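PDB 6O1X: DNA translocase coupling protein from Clostridium perfringens, which probably acts as an ATP-binding, DNA-binding translocase that couples DNA to the conjugation machinery of plasmid pCW3, here represented by a fragment including its FtsK/SpoIIIE-type ATPase domain. Local coordinates for residues Ile229-Asp234 with Thr270-Cys275; Asp197-Arg202 with Arg265-Thr270. All coordinates share one frame; numbering follows the deposited sequence.

Contact 1 (Ile229-Asp234 with Thr270-Cys275)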
ATOM      1  N   ILE A 229     -17.569 -10.378  -1.820  1.00 32.75           N
ATOM      2  CA  ILE A 229     -17.254 -10.013  -3.200  1.00 32.21           C
ATOM      3  C   ILE A 229     -16.011  -9.134  -3.174  1.00 37.42           C
ATOM      4  O   ILE A 229     -15.997  -8.098  -2.515  1.00 36.56           O
ATOM      5  CB  ILE A 229     -18.471  -9.369  -3.948  1.00 34.44           C
ATOM      6  CG1 ILE A 229     -19.643 -10.400  -4.087  1.00 32.62           C
ATOM      7  CG2 ILE A 229     -18.039  -8.798  -5.329  1.00 35.38           C
ATOM      8  CD1 ILE A 229     -20.895  -9.906  -4.701  1.00 29.86           C
ATOM      9  N   ILE A 230     -14.957  -9.579  -3.850  1.00 35.49           N
ATOM     10  CA  ILE A 230     -13.721  -8.813  -3.962  1.00 35.16           C
ATOM     11  C   ILE A 230     -13.613  -8.227  -5.377  1.00 37.46           C
ATOM     12  O   ILE A 230     -13.665  -8.960  -6.362  1.00 37.44           O
ATOM     13  CB  ILE A 230     -12.416  -9.557  -3.468  1.00 37.65           C
ATOM     14  CG1 ILE A 230     -11.144  -8.702  -3.713  1.00 37.96           C
ATOM     15  CG2 ILE A 230     -12.220 -10.917  -4.145  1.00 38.48           C
ATOM     16  CD1 ILE A 230     -11.104  -7.319  -3.151  1.00 40.71           C
ATOM     17  N   VAL A 231     -13.451  -6.900  -5.459  1.00 33.40           N
ATOM     18  CA  VAL A 231     -13.329  -6.141  -6.719  1.00 32.25           C
ATOM     19  C   VAL A 231     -11.929  -5.509  -6.839  1.00 34.87           C
ATOM     20  O   VAL A 231     -11.576  -4.602  -6.074  1.00 34.03           O
ATOM     21  CB  VAL A 231     -14.447  -5.070  -6.880  1.00 34.59           C
ATOM     22  CG1 VAL A 231     -14.505  -4.564  -8.326  1.00 33.79           C
ATOM     23  CG2 VAL A 231     -15.797  -5.613  -6.426  1.00 33.43           C
ATOM     24  N   VAL A 232     -11.151  -5.974  -7.807  1.00 30.94           N
ATOM     25  CA  VAL A 232      -9.801  -5.469  -7.986  1.00 30.74           C
ATOM     26  C   VAL A 232      -9.792  -4.549  -9.180  1.00 33.04           C
ATOM     27  O   VAL A 232     -10.033  -4.987 -10.296  1.00 32.49           O
ATOM     28  CB  VAL A 232      -8.716  -6.595  -8.085  1.00 35.75           C
ATOM     29  CG1 VAL A 232      -7.318  -5.991  -8.136  1.00 36.74           C
ATOM     30  CG2 VAL A 232      -8.812  -7.576  -6.931  1.00 35.34           C
ATOM     31  N   ILE A 233      -9.545  -3.276  -8.944  1.00 30.28           N
ATOM     32  CA  ILE A 233      -9.448  -2.264  -9.987  1.00 30.62           C
ATOM     33  C   ILE A 233      -7.970  -2.065 -10.177  1.00 37.86           C
ATOM     34  O   ILE A 233      -7.305  -1.553  -9.279  1.00 40.63           O
ATOM     35  CB  ILE A 233     -10.172  -0.954  -9.587  1.00 33.24           C
ATOM     36  CG1 ILE A 233     -11.669  -1.254  -9.300  1.00 32.89           C
ATOM     37  CG2 ILE A 233      -9.986   0.149 -10.686  1.00 31.16           C
ATOM     38  CD1 ILE A 233     -12.403  -0.228  -8.501  1.00 37.63           C
ATOM     39  N   ASP A 234      -7.439  -2.529 -11.307  1.00 33.50           N
ATOM     40  CA  ASP A 234      -6.021  -2.447 -11.588  1.00 33.32           C
ATOM     41  C   ASP A 234      -5.523  -1.005 -11.694  1.00 34.48           C
ATOM     42  O   ASP A 234      -4.444  -0.699 -11.179  1.00 35.20           O
ATOM     43  CB  ASP A 234      -5.662  -3.263 -12.850  1.00 36.69           C
ATOM     44  CG  ASP A 234      -4.159  -3.353 -13.056  1.00 58.62           C
ATOM     45  OD1 ASP A 234      -3.479  -3.991 -12.207  1.00 63.07           O
ATOM     46  OD2 ASP A 234      -3.652  -2.752 -14.047  1.00 60.08           O
ATOM     47  N   THR A 270     -21.508  -5.046   4.279  1.00 33.23           N
ATOM     48  CA  THR A 270     -22.084  -5.899   3.250  1.00 33.01           C
ATOM     49  C   THR A 270     -21.123  -6.907   2.596  1.00 38.82           C
ATOM     50  O   THR A 270     -21.565  -7.715   1.771  1.00 38.93           O
ATOM     51  CB  THR A 270     -22.732  -4.994   2.180  1.00 38.85           C
ATOM     52  OG1 THR A 270     -21.720  -4.167   1.595  1.00 40.26           O
ATOM     53  CG2 THR A 270     -23.838  -4.125   2.743  1.00 25.25           C
ATOM     54  N   GLY A 271     -19.825  -6.822   2.915  1.00 34.54           N
ATOM     55  CA  GLY A 271     -18.812  -7.712   2.367  1.00 32.35           C
ATOM     56  C   GLY A 271     -18.531  -7.524   0.890  1.00 34.03           C
ATOM     57  O   GLY A 271     -18.360  -8.515   0.172  1.00 34.44           O
ATOM     58  N   ILE A 272     -18.510  -6.263   0.412  1.00 28.25           N
ATOM     59  CA  ILE A 272     -18.153  -5.919  -0.977  1.00 27.69           C
ATOM     60  C   ILE A 272     -16.946  -4.982  -0.883  1.00 34.68           C
ATOM     61  O   ILE A 272     -17.090  -3.807  -0.554  1.00 36.62           O
ATOM     62  CB  ILE A 272     -19.323  -5.376  -1.841  1.00 29.69           C
ATOM     63  CG1 ILE A 272     -20.431  -6.452  -1.987  1.00 29.89           C
ATOM     64  CG2 ILE A 272     -18.804  -4.953  -3.247  1.00 29.23           C
ATOM     65  CD1 ILE A 272     -21.809  -5.916  -2.187  1.00 37.50           C
ATOM     66  N   ASN A 273     -15.758  -5.536  -1.086  1.00 31.20           N
ATOM     67  CA  ASN A 273     -14.465  -4.880  -0.923  1.00 31.33           C
ATOM     68  C   ASN A 273     -13.846  -4.439  -2.208  1.00 36.57           C
ATOM     69  O   ASN A 273     -13.823  -5.194  -3.165  1.00 37.36           O
ATOM     70  CB  ASN A 273     -13.509  -5.805  -0.145  1.00 29.55           C
ATOM     71  CG  ASN A 273     -14.162  -6.327   1.128  1.00 44.65           C
ATOM     72  OD1 ASN A 273     -14.598  -7.471   1.219  1.00 38.98           O
ATOM     73  ND2 ASN A 273     -14.306  -5.482   2.114  1.00 26.47           N
ATOM     74  N   LEU A 274     -13.323  -3.217  -2.220  1.00 34.95           N
ATOM     75  CA  LEU A 274     -12.658  -2.599  -3.359  1.00 35.18           C
ATOM     76  C   LEU A 274     -11.174  -2.521  -3.094  1.00 40.75           C
ATOM     77  O   LEU A 274     -10.748  -1.955  -2.086  1.00 39.71           O
ATOM     78  CB  LEU A 274     -13.184  -1.167  -3.598  1.00 35.58           C
ATOM     79  CG  LEU A 274     -14.688  -0.936  -3.877  1.00 41.46           C
ATOM     80  CD1 LEU A 274     -14.936   0.514  -4.150  1.00 42.21           C
ATOM     81  CD2 LEU A 274     -15.155  -1.690  -5.115  1.00 45.25           C
ATOM     82  N   CYS A 275     -10.389  -3.083  -4.011  1.00 39.95           N
ATOM     83  CA  CYS A 275      -8.941  -3.022  -3.985  1.00 40.63           C
ATOM     84  C   CYS A 275      -8.531  -2.303  -5.223  1.00 39.52           C
ATOM     85  O   CYS A 275      -8.662  -2.821  -6.323  1.00 38.12           O
ATOM     86  CB  CYS A 275      -8.323  -4.410  -3.873  1.00 42.73           C
ATOM     87  SG  CYS A 275      -8.707  -5.222  -2.303  1.00 48.27           S
TER

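Contact 2 (Asp197-Arg202 with Arg265-Thr270)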
ATOM      1  N   ASP A 197     -26.266  -2.332  -6.959  1.00 33.70           N
ATOM      2  CA  ASP A 197     -27.537  -3.020  -6.741  1.00 33.51           C
ATOM      3  C   ASP A 197     -27.424  -4.181  -5.747  1.00 35.57           C
ATOM      4  O   ASP A 197     -28.296  -4.312  -4.878  1.00 36.89           O
ATOM      5  CB  ASP A 197     -28.166  -3.448  -8.073  1.00 35.99           C
ATOM      6  CG  ASP A 197     -28.649  -2.247  -8.902  1.00 55.12           C
ATOM      7  OD1 ASP A 197     -28.677  -1.108  -8.357  1.00 56.88           O
ATOM      8  OD2 ASP A 197     -28.992  -2.442 -10.094  1.00 64.17           O
ATOM      9  N   GLU A 198     -26.343  -4.973  -5.829  1.00 28.55           N
ATOM     10  CA  GLU A 198     -26.100  -6.091  -4.902  1.00 29.27           C
ATOM     11  C   GLU A 198     -25.938  -5.549  -3.483  1.00 33.53           C
ATOM     12  O   GLU A 198     -26.611  -6.018  -2.562  1.00 32.95           O
ATOM     13  CB  GLU A 198     -24.861  -6.906  -5.322  1.00 30.91           C
ATOM     14  CG  GLU A 198     -24.548  -8.107  -4.451  1.00 43.59           C
ATOM     15  CD  GLU A 198     -25.577  -9.221  -4.404  1.00 61.67           C
ATOM     16  OE1 GLU A 198     -25.554 -10.010  -3.428  1.00 52.83           O
ATOM     17  OE2 GLU A 198     -26.393  -9.318  -5.350  1.00 56.76           O
ATOM     18  N   ASN A 199     -25.114  -4.506  -3.345  1.00 30.66           N
ATOM     19  CA  ASN A 199     -24.855  -3.805  -2.102  1.00 31.70           C
ATOM     20  C   ASN A 199     -26.162  -3.331  -1.496  1.00 39.00           C
ATOM     21  O   ASN A 199     -26.417  -3.632  -0.332  1.00 39.12           O
ATOM     22  CB  ASN A 199     -23.902  -2.620  -2.336  1.00 31.89           C
ATOM     23  CG  ASN A 199     -23.491  -1.989  -1.046  1.00 45.36           C
ATOM     24  OD1 ASN A 199     -22.842  -2.614  -0.220  1.00 37.51           O
ATOM     25  ND2 ASN A 199     -23.920  -0.776  -0.810  1.00 35.58           N
ATOM     26  N   ALA A 200     -27.019  -2.657  -2.301  1.00 37.53           N
ATOM     27  CA  ALA A 200     -28.343  -2.181  -1.866  1.00 37.76           C
ATOM     28  C   ALA A 200     -29.203  -3.353  -1.387  1.00 40.63           C
ATOM     29  O   ALA A 200     -29.826  -3.223  -0.345  1.00 40.66           O
ATOM     30  CB  ALA A 200     -29.048  -1.415  -2.988  1.00 38.28           C
ATOM     31  N   LYS A 201     -29.183  -4.514  -2.086  1.00 37.62           N
ATOM     32  CA  LYS A 201     -29.940  -5.713  -1.645  1.00 37.52           C
ATOM     33  C   LYS A 201     -29.398  -6.245  -0.319  1.00 39.10           C
ATOM     34  O   LYS A 201     -30.161  -6.763   0.488  1.00 40.45           O
ATOM     35  CB  LYS A 201     -29.884  -6.849  -2.690  1.00 40.95           C
ATOM     36  CG  LYS A 201     -30.810  -6.653  -3.893  1.00 63.61           C
ATOM     37  CD  LYS A 201     -30.679  -7.808  -4.906  1.00 80.04           C
ATOM     38  CE  LYS A 201     -29.858  -7.451  -6.132  1.00 89.51           C
ATOM     39  NZ  LYS A 201     -29.549  -8.645  -6.970  1.00 95.17           N
ATOM     40  N   ARG A 202     -28.076  -6.117  -0.104  1.00 32.92           N
ATOM     41  CA  ARG A 202     -27.420  -6.593   1.103  1.00 31.82           C
ATOM     42  C   ARG A 202     -27.759  -5.726   2.287  1.00 37.38           C
ATOM     43  O   ARG A 202     -28.066  -6.259   3.347  1.00 38.31           O
ATOM     44  CB  ARG A 202     -25.922  -6.769   0.895  1.00 29.30           C
ATOM     45  CG  ARG A 202     -25.584  -7.903  -0.059  1.00 31.26           C
ATOM     46  CD  ARG A 202     -24.090  -8.199  -0.097  1.00 32.94           C
ATOM     47  NE  ARG A 202     -23.812  -9.290  -1.028  1.00 31.30           N
ATOM     48  CZ  ARG A 202     -22.776 -10.112  -0.962  1.00 46.25           C
ATOM     49  NH1 ARG A 202     -21.833  -9.933  -0.048  1.00 39.84           N
ATOM     50  NH2 ARG A 202     -22.660 -11.106  -1.826  1.00 42.11           N
ATOM     51  N   ARG A 265     -18.542   4.344  -0.139  1.00 36.69           N
ATOM     52  CA  ARG A 265     -19.276   4.918   0.990  1.00 37.22           C
ATOM     53  C   ARG A 265     -20.205   3.947   1.721  1.00 42.90           C
ATOM     54  O   ARG A 265     -20.228   3.928   2.952  1.00 41.51           O
ATOM     55  CB  ARG A 265     -20.084   6.137   0.534  1.00 35.76           C
ATOM     56  CG  ARG A 265     -20.509   7.059   1.685  1.00 42.68           C
ATOM     57  CD  ARG A 265     -21.685   7.964   1.323  1.00 48.88           C
ATOM     58  NE  ARG A 265     -21.557   8.488  -0.036  1.00 52.73           N
ATOM     59  CZ  ARG A 265     -22.498   8.380  -0.964  1.00 64.54           C
ATOM     60  NH1 ARG A 265     -23.674   7.838  -0.668  1.00 42.88           N
ATOM     61  NH2 ARG A 265     -22.280   8.834  -2.192  1.00 58.53           N
ATOM     62  N   LEU A 266     -21.003   3.185   0.962  1.00 41.20           N
ATOM     63  CA  LEU A 266     -22.041   2.326   1.510  1.00 40.73           C
ATOM     64  C   LEU A 266     -21.648   0.861   1.721  1.00 47.77           C
ATOM     65  O   LEU A 266     -22.276   0.201   2.553  1.00 49.09           O
ATOM     66  CB  LEU A 266     -23.320   2.434   0.658  1.00 39.92           C
ATOM     67  CG  LEU A 266     -23.875   3.858   0.432  1.00 44.46           C
ATOM     68  CD1 LEU A 266     -25.057   3.838  -0.519  1.00 44.60           C
ATOM     69  CD2 LEU A 266     -24.300   4.533   1.753  1.00 45.68           C
ATOM     70  N   SER A 267     -20.656   0.334   0.989  1.00 45.45           N
ATOM     71  CA  SER A 267     -20.257  -1.058   1.206  1.00 45.46           C
ATOM     72  C   SER A 267     -19.239  -1.123   2.322  1.00 48.64           C
ATOM     73  O   SER A 267     -18.028  -1.064   2.078  1.00 50.18           O
ATOM     74  CB  SER A 267     -19.806  -1.753  -0.076  1.00 49.37           C
ATOM     75  OG  SER A 267     -18.567  -1.267  -0.562  1.00 68.07           O
ATOM     76  N   ARG A 268     -19.748  -1.196   3.558  1.00 43.05           N
ATOM     77  CA  ARG A 268     -18.953  -1.256   4.793  1.00 43.10           C
ATOM     78  C   ARG A 268     -19.213  -2.569   5.594  1.00 43.64           C
ATOM     79  O   ARG A 268     -18.275  -3.164   6.119  1.00 43.52           O
ATOM     80  CB  ARG A 268     -19.264  -0.037   5.708  1.00 45.74           C
ATOM     81  CG  ARG A 268     -19.389   1.329   5.037  1.00 58.97           C
ATOM     82  CD  ARG A 268     -18.117   1.807   4.339  1.00 65.11           C
ATOM     83  NE  ARG A 268     -17.013   2.087   5.259  1.00 59.31           N
ATOM     84  CZ  ARG A 268     -15.911   2.741   4.904  1.00 62.91           C
ATOM     85  NH1 ARG A 268     -14.945   2.955   5.788  1.00 48.90           N
ATOM     86  NH2 ARG A 268     -15.775   3.201   3.667  1.00 41.05           N
ATOM     87  N   ALA A 269     -20.491  -2.977   5.709  1.00 37.60           N
ATOM     88  CA  ALA A 269     -20.947  -4.143   6.483  1.00 36.83           C
ATOM     89  C   ALA A 269     -21.526  -5.266   5.600  1.00 39.35           C
ATOM     90  O   ALA A 269     -21.944  -6.312   6.116  1.00 38.91           O
ATOM     91  CB  ALA A 269     -21.991  -3.692   7.514  1.00 36.71           C
ATOM     92  N   THR A 270     -21.508  -5.046   4.279  1.00 33.23           N
ATOM     93  CA  THR A 270     -22.084  -5.899   3.250  1.00 33.01           C
ATOM     94  C   THR A 270     -21.123  -6.907   2.596  1.00 38.82           C
ATOM     95  O   THR A 270     -21.565  -7.715   1.771  1.00 38.93           O
ATOM     96  CB  THR A 270     -22.732  -4.994   2.180  1.00 38.85           C
ATOM     97  OG1 THR A 270     -21.720  -4.167   1.595  1.00 40.26           O
ATOM     98  CG2 THR A 270     -23.838  -4.125   2.743  1.00 25.25           C
TER

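Contact 1 (Ile229-Asp234 with Thr270-Cys275)
Ile229 and Gly271 open a run of five backbone hydrogen bonds that joins strand 229-233 to strand 272-278 as parallel neighbours in the central sheet. The first, Ile229 N to Gly271 O, is 2.8 Å long; Ile229 O then accepts Asn273 N, Val231 N donates to Asn273 O, Val231 O accepts Cys275 N, and Ile233 N closes the series on Cys275 O at 2.8 Å. All are nearly straight, and the short strand axes diverge by only 19°. Three CA-H...O contacts lie between them, the shortest from Val232 CA to Cys275 O at 3.3 Å.

Apolar contacts divide over the two faces of the sheet. On the face carrying Ile229, Val231, Ile272 and Leu274, Ile229 CB meets Ile272 CG1 at 4.0 Å. Val231 and Leu274 run alongside each other, with Leu274 CD2 3.9 Å from Val231 CB; Leu195 of helix 185-209 packs on Val231. On the other face, Ile230 reaches across: CG1 stands anti to the backbone N (chi1 176°) and chi2 of 55° turns CD1 toward the neighbouring strand, 4.1 Å from Asn273 CB. Helix 142-155, which follows the P-loop, covers Ile230 with Leu150 and Leu153 and Cys275 with Leu146 and Ile149.

The polar side chain among the paired residues, Asn273, is directed to other partners: its OD1 accepts from Arg228 NH1 and its ND2 donates to Pro130 O.

The pair forms part of the buried sheet core. Strand 229-233, ending at Asp234, is consistent with the Walker B strand of the FtsK/SpoIIIE family, and Asp234 OD1 makes a weak hydrogen bond to Ser143 OG of the P-loop. Backbone bonds thus supply the polar cohesion between the strands, while aliphatic groups, with the Cys275 thiol on the Ile230 face, pack against the flanking helices.

Contact 2 (Asp197-Arg202 with Arg265-Thr270)
Asn199 and Thr270 meet at about a right angle, amide against hydroxyl. With CG anti to the backbone N (chi1 -173°), the Asn199 side chain leaves helix 185-209 toward the turn after helix 247-266, and its OD1 receives the Thr270 hydroxyl. This OG1 to OD1 bond is short, 2.6 Å, and the donor sits almost in line with the amide C=O. The same oxygen lies 3.2 Å from Ser267 CB, while the other arm of the amide, ND2, is 3.6 Å from Leu266 CB. Asn199 therefore spans the end of helix 247-266 and the turn beyond it.

One helical turn later, Arg202 passes Thr270 at a slant. Its CB packs 3.8 Å from Thr270 CG2, and the chain, extended from CG to NE, carries the guanidinium past the methyl to the backbone. There NH1 donates to Thr270 O at 2.9 Å, with the acceptor 6° out of the guanidinium plane. Thr270 is thus held twice, by its hydroxyl and by its carbonyl.

Glu198 OE1, offering its anti lone pair, takes Arg202 NE at 3.1 Å in a salt bridge within the helix. Glu198 OE1 and Thr270 O both lie near the guanidinium plane and, with Lys227 O at NH2, fix its rotation; the carboxylate probably offsets its charge.

Ser267 is the centre of an inverse gamma turn, and its OG lies within hydrogen-bonding distance of both Leu263 O and Ile272 O. The contact thus ties the middle of helix 185-209 to the connection between helix 247-266 and strand 272-278. Beside it, Leu203 of the same helix packs on Thr270, and Glu198 and Arg202 rest on Ile229 of strand 229-233.

Overall arrangement
Both contacts belong to the FtsK/SpoIIIE-type ATPase domain and share Thr270, but they differ in depth and chemistry. Contact 1 is strand pairing in the buried sheet, its centre about 15 Å from the centre of the chain. Contact 2 lies farther out, its centre about 24 Å from the centre of the chain, where a helix meets a turn and Leu266 is exposed; its bonds come from side-chain amide, hydroxyl and guanidinium groups, with little apolar packing. The two are joined directly, Ile272 CD1 packing on Asn199 CA. Helix 185-209 thus touches the Ile229-Ile272 end of the strand pair and the turn leading into strand 272-278.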